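Local atomic coordinates of aldehyde dehydrogenase (Burkholderia cenocepacia, PDB entry 4O6R), a protein that probably oxidises aldehydes to carboxylic acids with NAD(P)+ as the electron acceptor, and binds adenosine monophosphate in its nucleotide pocket. Residues S37-I42 against E94-G99; S454-V459 against G465-F470. One frame throughout, in Å; residues are numbered along the deposited sequence.

Contact 1. Residues S37-I42 against E94-G99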
ATOM      1  N   SER A  37      29.243   6.503  41.668  1.00 17.52           N
ATOM      2  CA  SER A  37      29.490   5.241  42.376  1.00 17.66           C
ATOM      3  C   SER A  37      29.301   4.093  41.388  1.00 17.08           C
ATOM      4  O   SER A  37      28.644   4.233  40.357  1.00 15.94           O
ATOM      5  CB  SER A  37      28.574   5.101  43.607  1.00 17.83           C
ATOM      6  OG  SER A  37      27.221   4.954  43.219  1.00 17.34           O
ATOM      7  N   VAL A  38      29.913   2.958  41.712  1.00 17.54           N
ATOM      8  CA  VAL A  38      29.807   1.769  40.894  1.00 17.41           C
ATOM      9  C   VAL A  38      28.540   1.016  41.254  1.00 17.24           C
ATOM     10  O   VAL A  38      28.410   0.529  42.361  1.00 17.66           O
ATOM     11  CB  VAL A  38      31.010   0.844  41.118  1.00 18.21           C
ATOM     12  CG1 VAL A  38      30.855  -0.447  40.321  1.00 18.18           C
ATOM     13  CG2 VAL A  38      32.283   1.590  40.744  1.00 18.64           C
ATOM     14  N   ILE A  39      27.626   0.903  40.304  1.00 16.45           N
ATOM     15  CA  ILE A  39      26.418   0.121  40.491  1.00 16.48           C
ATOM     16  C   ILE A  39      26.812  -1.348  40.496  1.00 16.88           C
ATOM     17  O   ILE A  39      26.491  -2.080  41.408  1.00 17.38           O
ATOM     18  CB  ILE A  39      25.387   0.406  39.381  1.00 15.76           C
ATOM     19  CG1 ILE A  39      24.957   1.883  39.408  1.00 15.68           C
ATOM     20  CG2 ILE A  39      24.156  -0.489  39.525  1.00 15.78           C
ATOM     21  CD1 ILE A  39      24.242   2.314  38.151  1.00 15.03           C
ATOM     22  N   THR A  40      27.550  -1.760  39.486  1.00 17.04           N
ATOM     23  CA  THR A  40      27.937  -3.146  39.333  1.00 17.41           C
ATOM     24  C   THR A  40      28.987  -3.220  38.248  1.00 17.68           C
ATOM     25  O   THR A  40      29.227  -2.240  37.535  1.00 17.28           O
ATOM     26  CB  THR A  40      26.732  -4.022  38.898  1.00 17.12           C
ATOM     27  OG1 THR A  40      27.135  -5.393  38.787  1.00 17.34           O
ATOM     28  CG2 THR A  40      26.151  -3.554  37.490  1.00 16.21           C
ATOM     29  N   LYS A  41      29.584  -4.396  38.105  1.00 18.34           N
ATOM     30  CA  LYS A  41      30.389  -4.715  36.937  1.00 18.67           C
ATOM     31  C   LYS A  41      29.519  -5.526  35.986  1.00 17.81           C
ATOM     32  O   LYS A  41      28.700  -6.325  36.440  1.00 18.10           O
ATOM     33  CB  LYS A  41      31.633  -5.543  37.347  1.00 20.25           C
ATOM     34  CG  LYS A  41      32.483  -4.884  38.424  1.00 22.05           C
ATOM     35  CD  LYS A  41      33.731  -5.709  38.743  1.00 23.79           C
ATOM     36  CE  LYS A  41      34.705  -4.921  39.600  1.00 25.50           C
ATOM     37  NZ  LYS A  41      35.300  -3.774  38.851  1.00 25.80           N
ATOM     38  N   ILE A  42      29.671  -5.310  34.678  1.00 16.65           N
ATOM     39  CA  ILE A  42      29.027  -6.168  33.686  1.00 16.00           C
ATOM     40  C   ILE A  42      30.077  -6.966  32.918  1.00 15.93           C
ATOM     41  O   ILE A  42      31.226  -6.557  32.824  1.00 16.26           O
ATOM     42  CB  ILE A  42      28.223  -5.376  32.634  1.00 15.06           C
ATOM     43  CG1 ILE A  42      29.067  -4.265  32.016  1.00 14.85           C
ATOM     44  CG2 ILE A  42      26.934  -4.841  33.241  1.00 14.87           C
ATOM     45  CD1 ILE A  42      28.648  -3.904  30.620  1.00 14.41           C
ATOM     46  N   GLU A  94      16.385   1.853  35.055  1.00 12.62           N
ATOM     47  CA  GLU A  94      16.740   2.835  34.017  1.00 12.56           C
ATOM     48  C   GLU A  94      17.235   4.153  34.636  1.00 12.96           C
ATOM     49  O   GLU A  94      18.289   4.665  34.241  1.00 12.87           O
ATOM     50  CB  GLU A  94      15.546   3.073  33.053  1.00 12.84           C
ATOM     51  CG  GLU A  94      15.838   3.959  31.835  1.00 12.87           C
ATOM     52  CD  GLU A  94      16.681   3.299  30.748  1.00 13.16           C
ATOM     53  OE1 GLU A  94      17.435   2.346  31.027  1.00 13.26           O
ATOM     54  OE2 GLU A  94      16.634   3.771  29.579  1.00 13.78           O
ATOM     55  N   SER A  95      16.505   4.684  35.622  1.00 13.56           N
ATOM     56  CA  SER A  95      16.917   5.908  36.329  1.00 14.12           C
ATOM     57  C   SER A  95      18.263   5.773  37.041  1.00 14.36           C
ATOM     58  O   SER A  95      19.057   6.699  37.035  1.00 14.68           O
ATOM     59  CB  SER A  95      15.852   6.385  37.333  1.00 14.63           C
ATOM     60  OG  SER A  95      14.691   6.844  36.637  1.00 14.81           O
ATOM     61  N   LEU A  96      18.507   4.629  37.653  1.00 14.70           N
ATOM     62  CA  LEU A  96      19.745   4.389  38.385  1.00 15.12           C
ATOM     63  C   LEU A  96      20.956   4.473  37.449  1.00 14.58           C
ATOM     64  O   LEU A  96      21.970   5.085  37.786  1.00 14.89           O
ATOM     65  CB  LEU A  96      19.695   3.012  39.038  1.00 15.71           C
ATOM     66  CG  LEU A  96      20.787   2.652  40.031  1.00 16.81           C
ATOM     67  CD1 LEU A  96      20.670   3.462  41.313  1.00 17.67           C
ATOM     68  CD2 LEU A  96      20.747   1.156  40.342  1.00 17.18           C
ATOM     69  N   ASP A  97      20.805   3.879  36.276  1.00 13.74           N
ATOM     70  CA  ASP A  97      21.866   3.702  35.292  1.00 13.11           C
ATOM     71  C   ASP A  97      22.079   4.953  34.427  1.00 12.47           C
ATOM     72  O   ASP A  97      23.199   5.308  34.090  1.00 12.46           O
ATOM     73  CB  ASP A  97      21.440   2.517  34.391  1.00 13.21           C
ATOM     74  CG  ASP A  97      22.580   1.899  33.628  1.00 13.46           C
ATOM     75  OD1 ASP A  97      23.751   2.272  33.873  1.00 14.19           O
ATOM     76  OD2 ASP A  97      22.288   1.025  32.787  1.00 13.60           O
ATOM     77  N   THR A  98      21.001   5.616  34.054  1.00 11.55           N
ATOM     78  CA  THR A  98      21.077   6.699  33.075  1.00 11.12           C
ATOM     79  C   THR A  98      21.075   8.092  33.674  1.00 11.17           C
ATOM     80  O   THR A  98      21.544   9.013  33.039  1.00 10.90           O
ATOM     81  CB  THR A  98      19.879   6.682  32.133  1.00 10.67           C
ATOM     82  OG1 THR A  98      18.674   6.875  32.889  1.00 10.75           O
ATOM     83  CG2 THR A  98      19.833   5.400  31.380  1.00 10.54           C
ATOM     84  N   GLY A  99      20.521   8.235  34.881  1.00 11.28           N
ATOM     85  CA  GLY A  99      20.274   9.538  35.452  1.00 11.51           C
ATOM     86  C   GLY A  99      18.932  10.165  35.092  1.00 11.41           C
ATOM     87  O   GLY A  99      18.640  11.250  35.569  1.00 11.86           O
TER
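Ile39 meets Leu96 and Asp97 where the edge of a small antiparallel hairpin lies against the last turn of helix 87-98. From CB, which already points at the helix, the isoleucine side chain forks. On one branch Ile39 CG2 stands anti to the backbone N and comes to 3.9 Å from Leu96 CD2, two methyl groups meeting tip to tip. The other, CG1, lies beside the backbone N (chi1 -62°) and serves as a spacer, carrying the extended chain outward to CD1. That terminal methyl makes the closest approach across the contact: Ile39 CD1 lies 3.6 Å from the backbone O of Leu96 and 3.9 Å from Leu96 CG. Ile39 CD1 also passes 4.0 Å from Asp97 CA. The carboxylate of Asp97 is turned to other work, its OD2 accepting a hydrogen bond from Leu187 N at the start of helix 187-199, whose Leu187 side chain in turn packs on Ile39. At the helix end, Thr98 OG1 donates to Glu94 O over 2.6 Å, from above the carbonyl plane, so that this oxygen takes both the hydroxyl and the backbone N-H of Thr98. Gly99 then leaves the helix with positive phi. No hydrogen bond crosses between 37-42 and 94-99; the fit rests on van der Waals contact, consistent with a modest, nondirectional attachment of the hairpin, whose strand 27-32 also meets Leu96 and Asp97.

Contact 2. Residues S454-V459 against G465-F470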
ATOM      1  N   SER A 454       5.113   6.153  13.133  1.00  7.42           N
ATOM      2  CA  SER A 454       5.498   7.354  12.425  1.00  7.38           C
ATOM      3  C   SER A 454       6.991   7.363  12.118  1.00  7.38           C
ATOM      4  O   SER A 454       7.798   7.382  13.036  1.00  7.35           O
ATOM      5  CB  SER A 454       5.117   8.590  13.235  1.00  7.52           C
ATOM      6  OG  SER A 454       5.450   9.758  12.513  1.00  7.50           O
ATOM      7  N   PRO A 455       7.370   7.308  10.824  1.00  7.53           N
ATOM      8  CA  PRO A 455       8.803   7.061  10.510  1.00  7.79           C
ATOM      9  C   PRO A 455       9.709   8.150  11.078  1.00  8.25           C
ATOM     10  O   PRO A 455       9.428   9.353  10.964  1.00  8.50           O
ATOM     11  CB  PRO A 455       8.855   7.093   8.971  1.00  7.54           C
ATOM     12  CG  PRO A 455       7.610   7.857   8.591  1.00  7.57           C
ATOM     13  CD  PRO A 455       6.568   7.465   9.596  1.00  7.55           C
ATOM     14  N   PHE A 456      10.823   7.702  11.620  1.00  8.86           N
ATOM     15  CA  PHE A 456      11.756   8.520  12.340  1.00  9.37           C
ATOM     16  C   PHE A 456      13.169   8.329  11.764  1.00  9.25           C
ATOM     17  O   PHE A 456      13.696   7.226  11.732  1.00  8.71           O
ATOM     18  CB  PHE A 456      11.721   8.030  13.799  1.00 10.16           C
ATOM     19  CG  PHE A 456      12.575   8.817  14.742  1.00 11.03           C
ATOM     20  CD1 PHE A 456      13.923   8.593  14.820  1.00 11.90           C
ATOM     21  CD2 PHE A 456      12.002   9.730  15.603  1.00 11.94           C
ATOM     22  CE1 PHE A 456      14.724   9.319  15.697  1.00 12.61           C
ATOM     23  CE2 PHE A 456      12.776  10.457  16.498  1.00 12.48           C
ATOM     24  CZ  PHE A 456      14.139  10.241  16.552  1.00 12.67           C
ATOM     25  N   GLY A 457      13.778   9.412  11.326  1.00  9.22           N
ATOM     26  CA  GLY A 457      15.146   9.346  10.800  1.00  9.47           C
ATOM     27  C   GLY A 457      15.521  10.627  10.119  1.00  9.76           C
ATOM     28  O   GLY A 457      14.740  11.573  10.097  1.00  9.76           O
ATOM     29  N   GLY A 458      16.714  10.646   9.550  1.00 10.26           N
ATOM     30  CA  GLY A 458      17.296  11.886   9.066  1.00 10.61           C
ATOM     31  C   GLY A 458      17.501  11.876   7.562  1.00 10.67           C
ATOM     32  O   GLY A 458      17.183  10.899   6.864  1.00 10.23           O
ATOM     33  N   VAL A 459      17.984  13.011   7.089  1.00 10.83           N
ATOM     34  CA  VAL A 459      18.465  13.162   5.723  1.00 11.04           C
ATOM     35  C   VAL A 459      19.911  13.653   5.771  1.00 11.26           C
ATOM     36  O   VAL A 459      20.399  14.035   6.815  1.00 10.58           O
ATOM     37  CB  VAL A 459      17.579  14.137   4.946  1.00 11.21           C
ATOM     38  CG1 VAL A 459      16.145  13.642   4.949  1.00 11.20           C
ATOM     39  CG2 VAL A 459      17.643  15.536   5.573  1.00 11.71           C
ATOM     40  N   GLY A 465      17.675   5.525   6.446  1.00  9.60           N
ATOM     41  CA  GLY A 465      16.847   4.498   7.008  1.00  9.62           C
ATOM     42  C   GLY A 465      15.876   5.163   7.966  1.00  9.69           C
ATOM     43  O   GLY A 465      16.065   6.331   8.361  1.00  9.59           O
ATOM     44  N   ARG A 466      14.846   4.423   8.353  1.00  9.79           N
ATOM     45  CA  ARG A 466      13.839   4.927   9.279  1.00 10.03           C
ATOM     46  C   ARG A 466      13.514   3.908  10.371  1.00 10.85           C
ATOM     47  O   ARG A 466      13.384   2.698  10.088  1.00 11.12           O
ATOM     48  CB  ARG A 466      12.569   5.293   8.527  1.00  9.75           C
ATOM     49  CG  ARG A 466      12.715   6.472   7.589  1.00  9.51           C
ATOM     50  CD  ARG A 466      12.821   7.773   8.391  1.00  9.49           C
ATOM     51  NE  ARG A 466      12.957   8.970   7.574  1.00  9.41           N
ATOM     52  CZ  ARG A 466      14.086   9.435   7.040  1.00  9.50           C
ATOM     53  NH1 ARG A 466      15.234   8.815   7.221  1.00  9.24           N
ATOM     54  NH2 ARG A 466      14.062  10.578   6.343  1.00  9.63           N
ATOM     55  N   GLU A 467      13.378   4.413  11.592  1.00 11.45           N
ATOM     56  CA  GLU A 467      12.738   3.675  12.662  1.00 12.39           C
ATOM     57  C   GLU A 467      11.238   3.857  12.480  1.00 11.13           C
ATOM     58  O   GLU A 467      10.822   4.817  11.867  1.00  9.89           O
ATOM     59  CB  GLU A 467      13.105   4.198  14.069  1.00 14.67           C
ATOM     60  CG  GLU A 467      14.493   4.804  14.292  1.00 18.11           C
ATOM     61  CD  GLU A 467      15.549   3.838  14.721  1.00 21.06           C
ATOM     62  OE1 GLU A 467      15.233   2.683  15.017  1.00 23.74           O
ATOM     63  OE2 GLU A 467      16.722   4.260  14.762  1.00 27.98           O
ATOM     64  N   MET A 468      10.467   2.922  13.046  1.00 10.18           N
ATOM     65  CA  MET A 468       9.020   2.980  13.154  1.00  9.89           C
ATOM     66  C   MET A 468       8.266   2.602  11.865  1.00  9.33           C
ATOM     67  O   MET A 468       8.757   2.712  10.736  1.00  9.09           O
ATOM     68  CB  MET A 468       8.549   4.362  13.622  1.00 10.30           C
ATOM     69  CG  MET A 468       9.294   4.942  14.816  1.00 10.87           C
ATOM     70  SD  MET A 468       9.364   3.820  16.211  1.00 11.78           S
ATOM     71  CE  MET A 468       9.740   5.001  17.482  1.00 13.08           C
ATOM     72  N   GLY A 469       7.055   2.130  12.062  1.00  9.13           N
ATOM     73  CA  GLY A 469       6.103   2.010  10.983  1.00  8.67           C
ATOM     74  C   GLY A 469       6.381   0.936   9.965  1.00  8.37           C
ATOM     75  O   GLY A 469       7.253   0.087  10.134  1.00  8.17           O
ATOM     76  N   PHE A 470       5.621   1.002   8.885  1.00  8.23           N
ATOM     77  CA  PHE A 470       5.890   0.179   7.712  1.00  8.29           C
ATOM     78  C   PHE A 470       7.274   0.445   7.130  1.00  8.22           C
ATOM     79  O   PHE A 470       7.879  -0.420   6.529  1.00  7.96           O
ATOM     80  CB  PHE A 470       4.826   0.391   6.652  1.00  8.25           C
ATOM     81  CG  PHE A 470       3.489  -0.183   7.022  1.00  8.49           C
ATOM     82  CD1 PHE A 470       3.238  -1.535   6.874  1.00  8.54           C
ATOM     83  CD2 PHE A 470       2.501   0.621   7.583  1.00  8.76           C
ATOM     84  CE1 PHE A 470       2.015  -2.073   7.219  1.00  8.78           C
ATOM     85  CE2 PHE A 470       1.274   0.088   7.910  1.00  8.94           C
ATOM     86  CZ  PHE A 470       1.035  -1.256   7.733  1.00  8.94           C
TER
HETATM   87  O   HOH W   1      10.637  10.509   8.560  1.00  8.03           O
HETATM   88  O   HOH W   2      18.037   7.646   9.756  1.00 17.87           O
HETATM   89  O   HOH W   3      16.297   9.785   4.444  1.00 22.00           O
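Arg466 folds back along 454-459 so that its aliphatic part and its guanidinium both run against the opposing backbone. CG is anti to the carbonyl carbon and the chain bends at chi2 (-73°), which lays Arg466 CD 3.4 Å from Phe456 C, with Pro455 CB beside the methylenes. Beyond it the guanidinium offers one face to the peptide between Gly457 and Gly458, Gly457 C lying toward its rim. Arg466 NH1 donates to Gly458 O over 2.9 Å, tilted from the guanidinium plane, and also, within that plane, to Gly465 O; NH2 adds a weak bond to Gly458 O. An ordered water bridges Arg466 NE and Pro455 O, accepting from the former. NH2 also binds Ala479 O of the second subunit.

Phe456 and Glu467 lie side by side and point the same way, ring and carboxylate planes 62° apart, with Phe456 CD1 3.9 Å from Glu467 CG. Trp165 meets the phenyl ring edge-to-face, and Lys166 forms a salt bridge with the carboxylate. Met468 instead sets CB 3.2 Å from Ser454 O, then leads its sulfur away. Between the two backbones, Phe456 N to Glu467 O (2.9 Å) and Glu467 N to Phe456 O (2.8 Å) close a hydrogen-bonded pair. Such reciprocal bonds define a single antiparallel beta bridge, here joining the loop after strand 441-444 to the lead-in of helix 469-475.

Contacts 1 and 2 illustrate how packing chemistry can follow position in a fold. Their centres stand 30 Å apart and their segments share no helix or strand, yet both border helix 159-172, contact 1 at Pro159 and Leu160, contact 2 at Trp165 and Lys166. Contact 1 is peripheral and partly buried, fitting a hairpin strand to a helix end through an apolar side chain, without a hydrogen bond between its segments. Contact 2 lies deeper, 11 Å from the chain centre against 20 Å, and buries over three times the surface. There, backbone pairing, an arginine and ordered waters serve polar groups of largely irregular chain, though Gly457 O is buried without a partner, and the second subunit takes part.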